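Local coordinates for D-alanyl-D-alanine carboxypeptidase (Penicillin binding protein) family protein (Francisella tularensis subsp. tularensis, PDB 6OSU) that probably removes the terminal D-alanine from peptidoglycan precursor peptides, as a serine D-alanyl-D-alanine carboxypeptidase of the penicillin-binding protein class, at residues 56-65 and 172-180; 197-208 and 252-263. All blocks are in the same frame, centred on the assembly; numbering follows the deposited sequence.

Contact 1 (56-65 and 172-180); sequences MDVRRAPASL and QYTTAHDMA
The guanidinium of R59 lies almost flat over the ring of Y173, the two planes 11° apart and offset, so that CE1 of Y173 sits under the rim of the guanidinium face. Further back along the same side chain, R59 CD rests over the face of the phenol ring, 4.0 Å from the Y173 centroid, a CH-pi contact. The arginine can follow the ring because it runs extended from CG to NE, and its NH2 goes on to hydrogen-bond N158. The H177 imidazole is used at its edge: D57 OD1 lies in the ring plane and takes a weak bond from H177 ND1 at 3.3 Å, while the sulfur of M56 approaches the same ring obliquely.

Next to R59 and Y173, R60 and T174 form a single antiparallel bridge, R60 N to T174 O at 2.9 Å and T174 N to R60 O at 2.8 Å. Beyond the bridge P62 packs its CD on Q172 CG at 3.5 Å, and L65 CB meets the methyl of M179. Polar bonding and aliphatic packing together fasten the loop leading to S64, the predicted acylated serine at the head of the SxxK motif, whose OG is hydrogen-bonded to K67 and S124.

At the start of helix 176-189, M56 O takes H177 N directly at 2.9 Å, A176 N is met through a water held by V58 O, and T175, the N-cap, accepts D178 N at 2.9 Å on its OG1, held between backbone N and carbonyl carbon (chi1 72°). D57 OD1 and D178 OD1 are 5.4 Å apart; a second water, shared by both and by the cap hydroxyl, probably eases the repulsion between the acids.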
loop_
_atom_site.group_PDB
_atom_site.type_symbol
_atom_site.label_atom_id
_atom_site.label_comp_id
_atom_site.label_asym_id
_atom_site.label_seq_id
_atom_site.Cartn_x
_atom_site.Cartn_y
_atom_site.Cartn_z
ATOM N N MET A 56 0.715 15.652 -3.152
ATOM C CA MET A 56 0.890 14.483 -2.297
ATOM C C MET A 56 1.358 14.831 -0.890
ATOM O O MET A 56 1.308 13.961 -0.015
ATOM C CB MET A 56 1.871 13.494 -2.932
ATOM C CG MET A 56 3.317 13.955 -2.941
ATOM S SD MET A 56 4.443 12.654 -3.486
ATOM C CE MET A 56 6.005 13.532 -3.475
ATOM N N ASP A 57 1.790 16.069 -0.647
ATOM C CA ASP A 57 2.250 16.495 0.667
ATOM C C ASP A 57 1.334 17.527 1.313
ATOM O O ASP A 57 1.679 18.068 2.369
ATOM C CB ASP A 57 3.672 17.050 0.576
ATOM C CG ASP A 57 4.693 15.978 0.262
ATOM O OD1 ASP A 57 4.584 14.861 0.820
ATOM O OD2 ASP A 57 5.601 16.248 -0.547
ATOM N N VAL A 58 0.180 17.812 0.713
ATOM C CA VAL A 58 -0.762 18.769 1.285
ATOM C C VAL A 58 -1.534 18.091 2.406
ATOM O O VAL A 58 -2.034 16.972 2.248
ATOM C CB VAL A 58 -1.707 19.320 0.204
ATOM C CG1 VAL A 58 -2.760 20.228 0.825
ATOM C CG2 VAL A 58 -0.917 20.075 -0.857
ATOM N N ARG A 59 -1.630 18.764 3.546
ATOM C CA ARG A 59 -2.256 18.172 4.719
ATOM C C ARG A 59 -3.776 18.246 4.603
ATOM O O ARG A 59 -4.341 19.329 4.419
ATOM C CB ARG A 59 -1.759 18.878 5.976
ATOM C CG ARG A 59 -0.297 18.588 6.246
ATOM C CD ARG A 59 0.266 19.388 7.401
ATOM N NE ARG A 59 1.653 19.009 7.653
ATOM C CZ ARG A 59 2.348 19.373 8.725
ATOM N NH1 ARG A 59 1.787 20.132 9.658
ATOM N NH2 ARG A 59 3.605 18.973 8.864
ATOM N N ARG A 60 -4.430 17.091 4.696
ATOM C CA ARG A 60 -5.880 16.983 4.668
ATOM C C ARG A 60 -6.331 16.100 5.821
ATOM O O ARG A 60 -5.517 15.468 6.500
ATOM C CB ARG A 60 -6.387 16.408 3.337
ATOM C CG ARG A 60 -5.835 17.070 2.095
ATOM C CD ARG A 60 -6.651 16.660 0.876
ATOM N NE ARG A 60 -7.820 17.517 0.683
ATOM C CZ ARG A 60 -9.049 17.229 1.104
ATOM N NH1 ARG A 60 -9.285 16.094 1.747
ATOM N NH2 ARG A 60 -10.042 18.078 0.879
ATOM N N ALA A 61 -7.650 16.044 6.024
ATOM C CA ALA A 61 -8.196 15.298 7.148
ATOM C C ALA A 61 -8.109 13.797 6.865
ATOM O O ALA A 61 -8.233 13.375 5.712
ATOM C CB ALA A 61 -9.643 15.713 7.415
ATOM N N PRO A 62 -7.866 12.967 7.888
ATOM C CA PRO A 62 -7.618 11.544 7.622
ATOM C C PRO A 62 -8.883 10.710 7.472
ATOM O O PRO A 62 -8.875 9.739 6.714
ATOM C CB PRO A 62 -6.804 11.089 8.845
ATOM C CG PRO A 62 -6.454 12.339 9.586
ATOM C CD PRO A 62 -7.538 13.312 9.276
ATOM N N ALA A 63 -9.950 11.037 8.194
ATOM C CA ALA A 63 -11.186 10.213 8.218
ATOM C C ALA A 63 -10.804 8.809 8.709
ATOM O O ALA A 63 -9.886 8.679 9.531
ATOM C CB ALA A 63 -11.874 10.253 6.866
ATOM N N SER A 64 -11.460 7.745 8.231
ATOM C CA SER A 64 -11.200 6.399 8.740
ATOM C C SER A 64 -9.884 5.813 8.258
ATOM O O SER A 64 -9.583 4.677 8.641
ATOM C CB SER A 64 -12.331 5.438 8.356
ATOM O OG SER A 64 -13.454 5.562 9.217
ATOM N N LEU A 65 -9.105 6.530 7.440
ATOM C CA LEU A 65 -7.754 6.067 7.146
ATOM C C LEU A 65 -6.917 6.004 8.416
ATOM O O LEU A 65 -5.929 5.260 8.465
ATOM C CB LEU A 65 -7.098 6.974 6.107
ATOM C CG LEU A 65 -7.872 7.199 4.804
ATOM C CD1 LEU A 65 -6.973 7.842 3.752
ATOM C CD2 LEU A 65 -8.477 5.899 4.279
ATOM N N GLN A 172 -5.975 17.242 13.335
ATOM C CA GLN A 172 -6.099 15.928 12.716
ATOM C C GLN A 172 -5.759 16.072 11.238
ATOM O O GLN A 172 -6.484 16.756 10.509
ATOM C CB GLN A 172 -7.520 15.409 12.913
ATOM C CG GLN A 172 -7.737 13.935 12.669
ATOM C CD GLN A 172 -9.195 13.538 12.835
ATOM O OE1 GLN A 172 -9.742 12.780 12.030
ATOM N NE2 GLN A 172 -9.833 14.056 13.878
ATOM N N TYR A 173 -4.679 15.432 10.792
ATOM C CA TYR A 173 -4.317 15.531 9.383
ATOM C C TYR A 173 -3.359 14.418 8.991
ATOM O O TYR A 173 -2.721 13.785 9.836
ATOM C CB TYR A 173 -3.694 16.892 9.047
ATOM C CG TYR A 173 -2.480 17.245 9.874
ATOM C CD1 TYR A 173 -1.223 16.747 9.552
ATOM C CD2 TYR A 173 -2.589 18.089 10.971
ATOM C CE1 TYR A 173 -0.111 17.070 10.305
ATOM C CE2 TYR A 173 -1.484 18.419 11.730
ATOM C CZ TYR A 173 -0.247 17.908 11.392
ATOM O OH TYR A 173 0.857 18.238 12.145
ATOM N N THR A 174 -3.275 14.199 7.682
ATOM C CA THR A 174 -2.273 13.345 7.065
ATOM C C THR A 174 -2.111 13.807 5.624
ATOM O O THR A 174 -2.703 14.805 5.206
ATOM C CB THR A 174 -2.658 11.865 7.135
ATOM O OG1 THR A 174 -1.592 11.079 6.591
ATOM C CG2 THR A 174 -3.928 11.601 6.333
ATOM N N THR A 175 -1.291 13.083 4.863
ATOM C CA THR A 175 -1.089 13.377 3.452
ATOM C C THR A 175 -1.176 12.081 2.659
ATOM O O THR A 175 -1.050 10.984 3.207
ATOM C CB THR A 175 0.265 14.063 3.178
ATOM O OG1 THR A 175 1.332 13.119 3.347
ATOM C CG2 THR A 175 0.477 15.242 4.117
ATOM N N ALA A 176 -1.401 12.222 1.351
ATOM C CA ALA A 176 -1.444 11.046 0.490
ATOM C C ALA A 176 -0.102 10.329 0.483
ATOM O O ALA A 176 -0.050 9.095 0.469
ATOM C CB ALA A 176 -1.856 11.445 -0.930
ATOM N N HIS A 177 0.995 11.087 0.511
ATOM C CA HIS A 177 2.320 10.478 0.569
ATOM C C HIS A 177 2.520 9.733 1.884
ATOM O O HIS A 177 3.017 8.601 1.901
ATOM C CB HIS A 177 3.395 11.550 0.384
ATOM C CG HIS A 177 4.788 11.009 0.293
ATOM N ND1 HIS A 177 5.904 11.812 0.393
ATOM C CD2 HIS A 177 5.247 9.749 0.103
ATOM C CE1 HIS A 177 6.990 11.070 0.275
ATOM N NE2 HIS A 177 6.620 9.815 0.098
ATOM N N ASP A 178 2.133 10.356 3.001
ATOM C CA ASP A 178 2.293 9.706 4.297
ATOM C C ASP A 178 1.463 8.433 4.385
ATOM O O ASP A 178 1.905 7.432 4.963
ATOM C CB ASP A 178 1.911 10.667 5.420
ATOM C CG ASP A 178 3.062 11.564 5.842
ATOM O OD1 ASP A 178 4.086 11.609 5.123
ATOM O OD2 ASP A 178 2.946 12.212 6.904
ATOM N N MET A 179 0.254 8.447 3.814
ATOM C CA MET A 179 -0.594 7.262 3.867
ATOM C C MET A 179 -0.062 6.148 2.975
ATOM O O MET A 179 -0.227 4.966 3.298
ATOM C CB MET A 179 -2.027 7.626 3.488
ATOM C CG MET A 179 -2.829 8.181 4.655
ATOM S SD MET A 179 -3.118 6.908 5.898
ATOM C CE MET A 179 -3.460 7.907 7.349
ATOM N N ALA A 180 0.589 6.498 1.862
ATOM C CA ALA A 180 1.227 5.479 1.036
ATOM C C ALA A 180 2.429 4.872 1.748
ATOM O O ALA A 180 2.685 3.667 1.636
ATOM C CB ALA A 180 1.637 6.074 -0.311
HETATM O O HOH W 1 4.063 13.736 3.421
HETATM O O HOH W 2 -1.996 14.945 0.358
#

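Contact 2 (197-208 and 252-263); sequences YDDKGLVWNATK and FPKGDNFVLQNN
V203 and L260 face each other in an antiparallel pairing of strands 201-205 and 258-262, which, with strand 210-212, make a small three-stranded sheet with 201-205 in the middle. Within the strands the hydrogen-bonded pairs are L202 with Q261 and W204 with V259; N263 N to K200 O and A206 N to N257 O continue the pairing past its two ends. V203, L260, N205 and F258 point to one face, L202, W204, V259 and Q261 to the other.

The N205 side chain can be followed outward over F258. CB lies 3.4 Å from F258 CZ, and because CG is anti to the backbone N (chi1 -171°) the amide carries on across the same ring, its plane 36° from it. Behind it, N205 CA makes a CH-pi contact over the ring face, 3.8 Å from the F258 centroid. At the tip the branches part: ND2 gives a weak bond to D256 OD1, while OD1 turns back to accept K208 N at 3.2 Å, an Asx motif at the end of the strand. V203 CG1 packs against L260 CD2, F258 CD2 and the edge of the F252 ring. On the other face W204 presents its ring edge to V259 and sends NE1 to the carbonyl of Y104.

Side chains close both ends. T207 OG1 accepts N257 N at 2.9 Å, nearly straight at 171°. At the far end N263 OD1 takes the backbone N of N265, while its ND2 donates a hydrogen bond to D199 O at 3.1 Å, and that oxygen lies in the plane of the N263 amide.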
loop_
_atom_site.group_PDB
_atom_site.type_symbol
_atom_site.label_atom_id
_atom_site.label_comp_id
_atom_site.label_asym_id
_atom_site.label_seq_id
_atom_site.Cartn_x
_atom_site.Cartn_y
_atom_site.Cartn_z
ATOM N N TYR A 197 -7.779 -7.269 4.809
ATOM C CA TYR A 197 -8.384 -6.205 4.017
ATOM C C TYR A 197 -9.043 -6.723 2.746
ATOM O O TYR A 197 -9.834 -5.996 2.135
ATOM C CB TYR A 197 -7.338 -5.148 3.676
ATOM C CG TYR A 197 -6.949 -4.296 4.863
ATOM C CD1 TYR A 197 -7.817 -3.333 5.360
ATOM C CD2 TYR A 197 -5.722 -4.461 5.493
ATOM C CE1 TYR A 197 -7.473 -2.547 6.440
ATOM C CE2 TYR A 197 -5.368 -3.680 6.584
ATOM C CZ TYR A 197 -6.251 -2.726 7.052
ATOM O OH TYR A 197 -5.916 -1.942 8.130
ATOM N N ASP A 198 -8.757 -7.958 2.343
ATOM C CA ASP A 198 -9.386 -8.548 1.170
ATOM C C ASP A 198 -10.712 -9.231 1.490
ATOM O O ASP A 198 -11.367 -9.734 0.571
ATOM C CB ASP A 198 -8.424 -9.545 0.506
ATOM C CG ASP A 198 -8.832 -9.897 -0.917
ATOM O OD1 ASP A 198 -9.131 -8.973 -1.703
ATOM O OD2 ASP A 198 -8.847 -11.101 -1.255
ATOM N N ASP A 199 -11.128 -9.252 2.759
ATOM C CA ASP A 199 -12.409 -9.853 3.122
ATOM C C ASP A 199 -13.559 -9.111 2.455
ATOM O O ASP A 199 -13.652 -7.883 2.534
ATOM C CB ASP A 199 -12.596 -9.843 4.642
ATOM C CG ASP A 199 -11.707 -10.844 5.355
ATOM O OD1 ASP A 199 -10.870 -11.490 4.686
ATOM O OD2 ASP A 199 -11.848 -10.988 6.588
ATOM N N LYS A 200 -14.446 -9.866 1.800
ATOM C CA LYS A 200 -15.565 -9.250 1.093
ATOM C C LYS A 200 -16.601 -8.685 2.056
ATOM O O LYS A 200 -17.295 -7.718 1.720
ATOM C CB LYS A 200 -16.215 -10.267 0.155
ATOM C CG LYS A 200 -15.254 -10.928 -0.825
ATOM C CD LYS A 200 -14.856 -9.987 -1.952
ATOM C CE LYS A 200 -13.348 -9.775 -1.986
ATOM N NZ LYS A 200 -12.602 -11.066 -1.989
ATOM N N GLY A 201 -16.723 -9.263 3.244
ATOM C CA GLY A 201 -17.703 -8.786 4.197
ATOM C C GLY A 201 -17.541 -9.471 5.537
ATOM O O GLY A 201 -16.573 -10.195 5.775
ATOM N N LEU A 202 -18.515 -9.231 6.414
ATOM C CA LEU A 202 -18.498 -9.763 7.771
ATOM C C LEU A 202 -19.869 -10.328 8.112
ATOM O O LEU A 202 -20.863 -9.594 8.123
ATOM C CB LEU A 202 -18.096 -8.685 8.782
ATOM C CG LEU A 202 -18.228 -9.063 10.261
ATOM C CD1 LEU A 202 -17.339 -10.250 10.606
ATOM C CD2 LEU A 202 -17.914 -7.876 11.154
ATOM N N VAL A 203 -19.919 -11.629 8.385
ATOM C CA VAL A 203 -21.115 -12.295 8.889
ATOM C C VAL A 203 -20.951 -12.407 10.398
ATOM O O VAL A 203 -20.134 -13.197 10.883
ATOM C CB VAL A 203 -21.313 -13.672 8.242
ATOM C CG1 VAL A 203 -22.622 -14.296 8.713
ATOM C CG2 VAL A 203 -21.275 -13.556 6.726
ATOM N N TRP A 204 -21.728 -11.625 11.147
ATOM C CA TRP A 204 -21.488 -11.399 12.568
ATOM C C TRP A 204 -22.689 -11.864 13.380
ATOM O O TRP A 204 -23.800 -11.355 13.201
ATOM C CB TRP A 204 -21.194 -9.919 12.821
ATOM C CG TRP A 204 -21.103 -9.513 14.257
ATOM C CD1 TRP A 204 -22.000 -8.753 14.948
ATOM C CD2 TRP A 204 -20.044 -9.819 15.177
ATOM N NE1 TRP A 204 -21.572 -8.573 16.243
ATOM C CE2 TRP A 204 -20.375 -9.218 16.408
ATOM C CE3 TRP A 204 -18.853 -10.547 15.080
ATOM C CZ2 TRP A 204 -19.560 -9.322 17.534
ATOM C CZ3 TRP A 204 -18.045 -10.649 16.199
ATOM C CH2 TRP A 204 -18.402 -10.040 17.410
ATOM N N ASN A 205 -22.463 -12.830 14.271
ATOM C CA ASN A 205 -23.488 -13.297 15.204
ATOM C C ASN A 205 -23.445 -12.387 16.424
ATOM O O ASN A 205 -22.591 -12.544 17.300
ATOM C CB ASN A 205 -23.254 -14.754 15.589
ATOM C CG ASN A 205 -24.417 -15.351 16.373
ATOM O OD1 ASN A 205 -25.181 -14.636 17.022
ATOM N ND2 ASN A 205 -24.552 -16.675 16.314
ATOM N N ALA A 206 -24.373 -11.428 16.487
ATOM C CA ALA A 206 -24.381 -10.494 17.606
ATOM C C ALA A 206 -24.814 -11.165 18.904
ATOM O O ALA A 206 -24.462 -10.691 19.990
ATOM C CB ALA A 206 -25.288 -9.306 17.291
ATOM N N THR A 207 -25.572 -12.260 18.819
ATOM C CA THR A 207 -26.008 -12.950 20.030
ATOM C C THR A 207 -24.831 -13.613 20.734
ATOM O O THR A 207 -24.583 -13.367 21.921
ATOM C CB THR A 207 -27.087 -13.982 19.693
ATOM O OG1 THR A 207 -28.285 -13.311 19.277
ATOM C CG2 THR A 207 -27.391 -14.852 20.905
ATOM N N LYS A 208 -24.091 -14.457 20.017
ATOM C CA LYS A 208 -22.914 -15.114 20.573
ATOM C C LYS A 208 -21.684 -14.219 20.597
ATOM O O LYS A 208 -20.697 -14.577 21.249
ATOM C CB LYS A 208 -22.597 -16.383 19.776
ATOM C CG LYS A 208 -23.373 -17.616 20.207
ATOM C CD LYS A 208 -23.667 -18.507 19.011
ATOM C CE LYS A 208 -23.892 -19.954 19.422
ATOM N NZ LYS A 208 -22.637 -20.751 19.315
ATOM N N PHE A 252 -25.523 -21.210 12.728
ATOM C CA PHE A 252 -26.673 -20.320 12.584
ATOM C C PHE A 252 -27.823 -20.905 13.388
ATOM O O PHE A 252 -28.714 -21.561 12.829
ATOM C CB PHE A 252 -27.068 -20.147 11.117
ATOM C CG PHE A 252 -25.972 -19.599 10.252
ATOM C CD1 PHE A 252 -25.754 -18.233 10.167
ATOM C CD2 PHE A 252 -25.167 -20.450 9.512
ATOM C CE1 PHE A 252 -24.747 -17.725 9.362
ATOM C CE2 PHE A 252 -24.162 -19.948 8.707
ATOM C CZ PHE A 252 -23.953 -18.583 8.632
ATOM N N PRO A 253 -27.834 -20.696 14.711
ATOM C CA PRO A 253 -28.937 -21.220 15.534
ATOM C C PRO A 253 -30.274 -20.605 15.152
ATOM O O PRO A 253 -30.350 -19.847 14.183
ATOM C CB PRO A 253 -28.525 -20.836 16.961
ATOM C CG PRO A 253 -27.042 -20.616 16.890
ATOM C CD PRO A 253 -26.795 -20.048 15.527
ATOM N N LYS A 254 -31.334 -20.915 15.888
ATOM C CA LYS A 254 -32.657 -20.374 15.601
ATOM C C LYS A 254 -32.956 -19.236 16.570
ATOM O O LYS A 254 -33.050 -19.454 17.783
ATOM C CB LYS A 254 -33.724 -21.466 15.687
ATOM C CG LYS A 254 -33.611 -22.506 14.576
ATOM C CD LYS A 254 -34.827 -23.422 14.500
ATOM C CE LYS A 254 -34.663 -24.654 15.378
ATOM N NZ LYS A 254 -35.389 -25.823 14.807
ATOM N N GLY A 255 -33.100 -18.024 16.034
ATOM C CA GLY A 255 -33.387 -16.852 16.831
ATOM C C GLY A 255 -32.190 -15.974 17.130
ATOM O O GLY A 255 -32.371 -14.880 17.681
ATOM N N ASP A 256 -30.981 -16.416 16.790
ATOM C CA ASP A 256 -29.789 -15.610 17.014
ATOM C C ASP A 256 -29.778 -14.392 16.098
ATOM O O ASP A 256 -30.131 -14.475 14.920
ATOM C CB ASP A 256 -28.537 -16.456 16.787
ATOM C CG ASP A 256 -28.197 -17.324 17.984
ATOM O OD1 ASP A 256 -27.057 -17.225 18.485
ATOM O OD2 ASP A 256 -29.080 -18.083 18.440
ATOM N N ASN A 257 -29.371 -13.252 16.642
ATOM C CA ASN A 257 -29.342 -12.014 15.876
ATOM C C ASN A 257 -28.042 -11.916 15.093
ATOM O O ASN A 257 -26.954 -12.059 15.659
ATOM C CB ASN A 257 -29.499 -10.799 16.788
ATOM C CG ASN A 257 -29.485 -9.498 16.016
ATOM O OD1 ASN A 257 -30.470 -9.134 15.377
ATOM N ND2 ASN A 257 -28.366 -8.786 16.073
ATOM N N PHE A 258 -28.159 -11.657 13.795
ATOM C CA PHE A 258 -27.012 -11.558 12.906
ATOM C C PHE A 258 -27.006 -10.207 12.206
ATOM O O PHE A 258 -28.052 -9.719 11.764
ATOM C CB PHE A 258 -27.026 -12.674 11.862
ATOM C CG PHE A 258 -26.304 -13.919 12.287
ATOM C CD1 PHE A 258 -26.915 -14.844 13.115
ATOM C CD2 PHE A 258 -25.017 -14.171 11.843
ATOM C CE1 PHE A 258 -26.253 -15.994 13.501
ATOM C CE2 PHE A 258 -24.349 -15.319 12.225
ATOM C CZ PHE A 258 -24.971 -16.233 13.053
ATOM N N VAL A 259 -25.823 -9.608 12.116
ATOM C CA VAL A 259 -25.591 -8.402 11.330
ATOM C C VAL A 259 -24.697 -8.779 10.159
ATOM O O VAL A 259 -23.677 -9.458 10.341
ATOM C CB VAL A 259 -24.957 -7.283 12.173
ATOM C CG1 VAL A 259 -24.746 -6.044 11.323
ATOM C CG2 VAL A 259 -25.828 -6.964 13.378
ATOM N N LEU A 260 -25.080 -8.352 8.960
ATOM C CA LEU A 260 -24.372 -8.691 7.732
ATOM C C LEU A 260 -23.971 -7.403 7.032
ATOM O O LEU A 260 -24.832 -6.582 6.699
ATOM C CB LEU A 260 -25.250 -9.551 6.820
ATOM C CG LEU A 260 -25.812 -10.816 7.472
ATOM C CD1 LEU A 260 -27.271 -11.014 7.096
ATOM C CD2 LEU A 260 -24.986 -12.029 7.078
ATOM N N GLN A 261 -22.670 -7.218 6.823
ATOM C CA GLN A 261 -22.161 -6.016 6.183
ATOM C C GLN A 261 -21.103 -6.388 5.159
ATOM O O GLN A 261 -20.309 -7.308 5.377
ATOM C CB GLN A 261 -21.557 -5.040 7.199
ATOM C CG GLN A 261 -22.316 -4.942 8.505
ATOM C CD GLN A 261 -21.928 -3.718 9.300
ATOM O OE1 GLN A 261 -21.997 -2.598 8.798
ATOM N NE2 GLN A 261 -21.511 -3.924 10.543
ATOM N N ASN A 262 -21.097 -5.664 4.046
ATOM C CA ASN A 262 -20.059 -5.811 3.041
ATOM C C ASN A 262 -18.894 -4.880 3.341
ATOM O O ASN A 262 -19.051 -3.835 3.979
ATOM C CB ASN A 262 -20.596 -5.504 1.642
ATOM C CG ASN A 262 -21.622 -6.508 1.177
ATOM O OD1 ASN A 262 -21.289 -7.650 0.862
ATOM N ND2 ASN A 262 -22.879 -6.082 1.115
ATOM N N ASN A 263 -17.714 -5.278 2.874
ATOM C CA ASN A 263 -16.603 -4.346 2.784
ATOM C C ASN A 263 -16.953 -3.263 1.775
ATOM O O ASN A 263 -17.320 -3.558 0.634
ATOM C CB ASN A 263 -15.329 -5.082 2.368
ATOM C CG ASN A 263 -14.079 -4.227 2.500
ATOM O OD1 ASN A 263 -14.128 -3.000 2.399
ATOM N ND2 ASN A 263 -12.947 -4.879 2.723
#

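Overall arrangement
Contact 1 lies nearer the middle of the chain, about 14 Å from its centre against 27 Å for contact 2; both are partly buried, and they share no helix or strand. Contact 1 ties a loop to a helix start packed on the five-stranded sheet that holds strands 39-44, 50-54 and 298-307, using a lone bridge, waters and a cap; contact 2 is regular strand pairing with apolar and aromatic side chains on both faces and amide side chains at its ends. The nearest atoms of the two are about 7 Å apart, yet both reach the predicted catalytic region: 56-65 carries S64, and Y197, at the start of 197-208, lies close to K278, the predicted substrate-binding lysine.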